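Local coordinates for CELL WALL surface anchor family protein (PDB 2WW8) that probably serves as the adhesin of the pneumococcal pilus, recognising host cells through an integrin-like domain that carries a magnesium ion, at residues Val228-Asn233 with Lys380-Ile385; His384-Val389 with Val534-Ile539. All coordinates share one frame; numbering follows the deposited sequence.

Contact 1: residues Val228-Asn233 with Lys380-Ile385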
# COMPACT_ATOMS: atom_id res chain seq x y z
N VAL A 228 -32.42 -12.63 -10.18
CA VAL A 228 -32.29 -12.25 -11.60
C VAL A 228 -32.50 -10.72 -11.71
O VAL A 228 -33.42 -10.13 -11.13
CB VAL A 228 -33.39 -12.92 -12.44
CG1 VAL A 228 -33.28 -12.44 -13.94
CG2 VAL A 228 -33.27 -14.51 -12.31
N ILE A 229 -31.62 -10.07 -12.45
CA ILE A 229 -31.83 -8.62 -12.75
C ILE A 229 -32.33 -8.47 -14.18
O ILE A 229 -31.70 -9.03 -15.08
CB ILE A 229 -30.54 -7.84 -12.59
CG1 ILE A 229 -30.15 -7.92 -11.13
CG2 ILE A 229 -30.68 -6.38 -13.11
CD1 ILE A 229 -28.81 -7.31 -10.82
N LEU A 230 -33.46 -7.81 -14.38
CA LEU A 230 -33.96 -7.60 -15.73
C LEU A 230 -33.73 -6.15 -16.06
O LEU A 230 -34.11 -5.29 -15.29
CB LEU A 230 -35.49 -7.74 -15.83
CG LEU A 230 -36.13 -9.09 -15.51
CD1 LEU A 230 -37.65 -9.02 -15.68
CD2 LEU A 230 -35.54 -10.07 -16.53
N LEU A 231 -33.11 -5.87 -17.20
CA LEU A 231 -32.69 -4.51 -17.44
C LEU A 231 -33.15 -4.08 -18.86
O LEU A 231 -32.75 -4.68 -19.86
CB LEU A 231 -31.17 -4.47 -17.37
CG LEU A 231 -30.53 -3.12 -17.78
CD1 LEU A 231 -31.05 -1.95 -16.92
CD2 LEU A 231 -28.94 -3.21 -17.68
N ASP A 232 -34.03 -3.09 -18.90
CA ASP A 232 -34.54 -2.48 -20.15
C ASP A 232 -33.41 -1.78 -20.91
O ASP A 232 -32.69 -0.91 -20.38
CB ASP A 232 -35.75 -1.59 -19.72
CG ASP A 232 -36.44 -0.82 -20.86
OD1 ASP A 232 -35.88 -0.64 -21.96
OD2 ASP A 232 -37.59 -0.40 -20.54
N ASN A 233 -33.20 -2.18 -22.16
CA ASN A 233 -32.18 -1.53 -23.02
C ASN A 233 -32.90 -0.97 -24.29
O ASN A 233 -32.30 -0.93 -25.38
CB ASN A 233 -31.04 -2.49 -23.37
CG ASN A 233 -29.79 -1.80 -23.99
OD1 ASN A 233 -29.36 -2.22 -25.05
ND2 ASN A 233 -29.27 -0.76 -23.38
N LYS A 380 -35.90 -16.19 -3.70
CA LYS A 380 -35.78 -15.94 -5.17
C LYS A 380 -36.27 -14.52 -5.45
O LYS A 380 -37.35 -14.15 -5.00
CB LYS A 380 -36.57 -16.97 -5.98
CG LYS A 380 -35.93 -18.37 -5.80
CD LYS A 380 -36.91 -19.47 -5.54
CE LYS A 380 -36.31 -20.84 -5.29
NZ LYS A 380 -36.12 -21.32 -3.87
N VAL A 381 -35.45 -13.71 -6.12
CA VAL A 381 -35.69 -12.28 -6.26
C VAL A 381 -35.53 -11.87 -7.72
O VAL A 381 -34.64 -12.37 -8.39
CB VAL A 381 -34.69 -11.49 -5.36
CG1 VAL A 381 -34.95 -9.92 -5.36
CG2 VAL A 381 -34.73 -12.04 -3.89
N ILE A 382 -36.39 -10.97 -8.19
CA ILE A 382 -36.18 -10.24 -9.44
C ILE A 382 -36.13 -8.75 -9.11
O ILE A 382 -37.03 -8.24 -8.38
CB ILE A 382 -37.35 -10.54 -10.43
CG1 ILE A 382 -37.41 -12.07 -10.71
CG2 ILE A 382 -37.35 -9.65 -11.68
CD1 ILE A 382 -38.78 -12.49 -11.29
N PHE A 383 -35.05 -8.12 -9.59
CA PHE A 383 -34.98 -6.64 -9.70
C PHE A 383 -35.19 -6.26 -11.20
O PHE A 383 -34.43 -6.64 -12.07
CB PHE A 383 -33.59 -6.15 -9.22
CG PHE A 383 -33.39 -6.21 -7.74
CD1 PHE A 383 -33.80 -5.16 -6.94
CD2 PHE A 383 -32.77 -7.33 -7.16
CE1 PHE A 383 -33.58 -5.23 -5.54
CE2 PHE A 383 -32.55 -7.39 -5.80
CZ PHE A 383 -32.95 -6.35 -4.98
N HIS A 384 -36.23 -5.51 -11.48
CA HIS A 384 -36.52 -5.15 -12.85
C HIS A 384 -36.39 -3.62 -12.97
O HIS A 384 -37.10 -2.83 -12.29
CB HIS A 384 -37.97 -5.50 -13.07
CG HIS A 384 -38.44 -5.25 -14.48
ND1 HIS A 384 -39.74 -5.46 -14.86
CD2 HIS A 384 -37.76 -4.90 -15.60
CE1 HIS A 384 -39.87 -5.17 -16.15
NE2 HIS A 384 -38.68 -4.82 -16.62
N ILE A 385 -35.50 -3.21 -13.86
CA ILE A 385 -35.28 -1.80 -14.10
C ILE A 385 -35.86 -1.53 -15.49
O ILE A 385 -35.44 -2.13 -16.51
CB ILE A 385 -33.78 -1.45 -14.08
CG1 ILE A 385 -33.22 -1.66 -12.67
CG2 ILE A 385 -33.50 0.00 -14.60
CD1 ILE A 385 -31.72 -2.04 -12.71
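Five backbone hydrogen bonds join Val-228 to Asp-232 with Val-381 to Ile-385, in the register of two neighbouring parallel strands whose directions differ by 13°. Val-228 uses both polar atoms: its N donates to Val-381 O and its O accepts from Phe-383 N. Leu-230 repeats this two residues on, N to Phe-383 O and O from Ile-385 N, and Asp-232 N closes the series on Ile-385 O at 2.9 Å. The bond from Ile-385 N to Leu-230 O is the straightest, at 174°, and in all five the donor lies nearly along the C=O axis. Three of the acceptors also receive a CA-H; Val-228 O, for example, lies 3.2 Å from Ile-382 CA.

These are two adjacent inner strands of the parallel sheet of a von Willebrand factor A (integrin I-like) domain, 379-386 being the middle one, with helices on both faces. Asp-232, at the end of strand 225-232, opens the Asp-x-Ser-x-Ser signature of the metal-ion-dependent adhesion site, and OD1 of its carboxylate is hydrogen-bonded to Ser-234 OG.

Apolar contacts divide between the faces. On the face of Val-228, Leu-230, Ile-382 and His-384, which packs on helix 359-373, Leu-230 is central. With CG beside its backbone N (chi1 -64°), it sets CD1 over the middle of the His-384 ring, a CH-pi contact of 4.1 Å from CD1 to the ring centroid. Its CB meets His-384 CD2 at 3.6 Å, and CD1 also reaches Ile-382 CG2 at 4.1 Å. The imidazole is anchored at NE2 by Tyr-275 OH. On the opposite face, where Ile-229, Phe-383 and Ile-385 pack on helix 247-263, Leu-231 and Ile-385 lie side by side, with Leu-231 CD1 3.9 Å from Ile-385 CG2; Ile-229 CG1 rests against Phe-383 CB at 4.3 Å.

Contact 2: residues His384-Val389 with Val534-Ile539. With MG (magnesium ion), chain B.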
# COMPACT_ATOMS: atom_id res chain seq x y z
N HIS A 384 -36.23 -5.51 -11.48
CA HIS A 384 -36.52 -5.15 -12.85
C HIS A 384 -36.39 -3.62 -12.97
O HIS A 384 -37.10 -2.83 -12.29
CB HIS A 384 -37.97 -5.50 -13.07
CG HIS A 384 -38.44 -5.25 -14.48
ND1 HIS A 384 -39.74 -5.46 -14.86
CD2 HIS A 384 -37.76 -4.90 -15.60
CE1 HIS A 384 -39.87 -5.17 -16.15
NE2 HIS A 384 -38.68 -4.82 -16.62
N ILE A 385 -35.50 -3.21 -13.86
CA ILE A 385 -35.28 -1.80 -14.10
C ILE A 385 -35.86 -1.53 -15.49
O ILE A 385 -35.44 -2.13 -16.51
CB ILE A 385 -33.78 -1.45 -14.08
CG1 ILE A 385 -33.22 -1.66 -12.67
CG2 ILE A 385 -33.50 0.00 -14.60
CD1 ILE A 385 -31.72 -2.04 -12.71
N THR A 386 -36.80 -0.60 -15.56
CA THR A 386 -37.35 -0.31 -16.89
C THR A 386 -37.67 1.19 -17.05
O THR A 386 -37.90 1.87 -16.03
CB THR A 386 -38.61 -1.19 -17.12
OG1 THR A 386 -39.31 -0.77 -18.29
CG2 THR A 386 -39.54 -1.19 -15.93
N ASP A 387 -37.74 1.66 -18.31
CA ASP A 387 -38.18 3.06 -18.50
C ASP A 387 -39.44 3.13 -19.36
O ASP A 387 -39.74 4.15 -19.96
CB ASP A 387 -37.07 3.95 -19.05
CG ASP A 387 -36.91 3.77 -20.55
OD1 ASP A 387 -37.35 2.76 -21.12
OD2 ASP A 387 -36.23 4.61 -21.17
N GLY A 388 -40.20 2.05 -19.45
CA GLY A 388 -41.44 2.15 -20.24
C GLY A 388 -42.39 0.98 -20.16
O GLY A 388 -42.03 -0.16 -19.85
N VAL A 389 -43.65 1.29 -20.38
CA VAL A 389 -44.71 0.30 -20.48
C VAL A 389 -44.54 -0.58 -21.72
O VAL A 389 -43.91 -0.14 -22.68
CB VAL A 389 -46.09 0.98 -20.41
CG1 VAL A 389 -46.25 1.82 -19.11
CG2 VAL A 389 -46.36 1.86 -21.63
N VAL A 534 -40.36 -9.52 -6.17
CA VAL A 534 -40.19 -8.86 -7.48
C VAL A 534 -40.30 -7.36 -7.19
O VAL A 534 -41.38 -6.90 -6.77
CB VAL A 534 -41.32 -9.26 -8.46
CG1 VAL A 534 -41.04 -8.63 -9.83
CG2 VAL A 534 -41.37 -10.81 -8.59
N PHE A 535 -39.20 -6.67 -7.47
CA PHE A 535 -39.04 -5.21 -7.30
C PHE A 535 -38.89 -4.55 -8.69
O PHE A 535 -38.17 -5.07 -9.53
CB PHE A 535 -37.72 -4.96 -6.56
CG PHE A 535 -37.69 -5.56 -5.19
CD1 PHE A 535 -38.51 -5.05 -4.19
CD2 PHE A 535 -36.84 -6.63 -4.91
CE1 PHE A 535 -38.50 -5.58 -2.87
CE2 PHE A 535 -36.81 -7.17 -3.56
CZ PHE A 535 -37.67 -6.67 -2.56
N THR A 536 -39.58 -3.44 -8.92
CA THR A 536 -39.57 -2.74 -10.19
C THR A 536 -39.16 -1.30 -9.90
O THR A 536 -39.78 -0.56 -9.08
CB THR A 536 -40.96 -2.80 -10.86
OG1 THR A 536 -41.35 -4.18 -10.93
CG2 THR A 536 -40.93 -2.25 -12.31
N VAL A 537 -38.08 -0.90 -10.53
CA VAL A 537 -37.64 0.51 -10.49
C VAL A 537 -37.89 1.06 -11.89
O VAL A 537 -37.23 0.61 -12.85
CB VAL A 537 -36.15 0.60 -10.07
CG1 VAL A 537 -35.58 2.01 -10.15
CG2 VAL A 537 -35.97 0.12 -8.60
N GLY A 538 -38.90 1.93 -12.01
CA GLY A 538 -39.18 2.66 -13.25
C GLY A 538 -38.35 3.93 -13.37
O GLY A 538 -37.98 4.60 -12.38
N ILE A 539 -37.99 4.25 -14.62
CA ILE A 539 -37.21 5.46 -14.89
C ILE A 539 -38.10 6.42 -15.71
O ILE A 539 -38.23 6.26 -16.93
CB ILE A 539 -35.92 5.16 -15.64
CG1 ILE A 539 -35.00 4.27 -14.79
CG2 ILE A 539 -35.19 6.49 -15.90
CD1 ILE A 539 -34.10 3.46 -15.71
MG MG B . -38.10 2.39 -23.14
O HOH W 1 -41.35 -6.20 -12.70
O HOH W 2 -39.75 6.78 -19.26
O HOH W 3 -39.51 3.87 -22.69
O HOH W 4 -38.88 2.42 -25.01
O HOH W 5 -39.08 0.71 -22.38
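Strand 534-539 lies parallel to the strand that ends at Thr-386, next to it in the central sheet of the von Willebrand factor A fold, and its C-terminal end packs beside Asp-387 of the metal-ion-dependent adhesion site. Phe-535 begins the pairing: its O accepts from His-384 N at 2.8 Å and also touches His-384 CB. At Thr-536 the hydroxyl and the imidazole share a water, 2.7 Å from Thr-536 OG1 and lying in the ring plane at the edge of His-384, bonded to ND1. Thr-536 OG1 has a second partner in Ser-560, while its CG2 crosses obliquely to Thr-386 CG2 at 4.0 Å. That Thr-386 methyl also sits above one face of the His-384 ring, offset toward the rim.

Val-537 is bonded at both backbone atoms, N to His-384 O and O from Thr-386 N. Gly-538 brings its CA within 3.2 Å of Thr-386 O, a CA-H...O contact. Ile-539 N donates to that same carbonyl with a more bent angle, 140°, and its CD1 meets Ile-385 CG2 at 3.7 Å. Beyond the pairing, Ile-539 CB packs on Asp-387 CB, and a water lies within hydrogen-bonding distance of both Ile-539 O and Asp-387 O.

Thr-386 OG1, also hydrogen-bonded to Asp-232 OD2, accepts from Gly-388 N in an ST turn, just where the chain presents Asp-387 to the metal. With CG between its backbone N and carbonyl carbon (chi1 80°), Asp-387 directs OD2 to a salt bridge with Arg-247 and OD1 to the magnesium ion, which Ser-234, Ser-236 and three waters also ligate, at an OD1-MG distance of 2.2 Å.

How the contacts relate
Contacts 1 and 2 lie on the two sides of strand 379-386, their centres about 8 Å apart, and share His-384 and Ile-385. The shared strand thus joins 225-232 to 533-539. Strands 379-386 and 533-539 are further linked: Ile-382 O takes a probable hydrogen bond from Phe-535 N at 2.8 Å, and the rings of Phe-383 and Phe-535 meet at 3.6 Å between CE1 and CD2. At the C-terminal ends both contacts converge on the magnesium site. Asp-387 of contact 2 binds the ion directly; the nearest atom of the Asp-232 side chain lies about 4 Å from the magnesium ion (MG), consistent with a second-shell role. Asp-232 OD2 meets Thr-386 OG1 at 2.9 Å and accepts from Asp-387 N, so it probably helps to position the metal-binding loop.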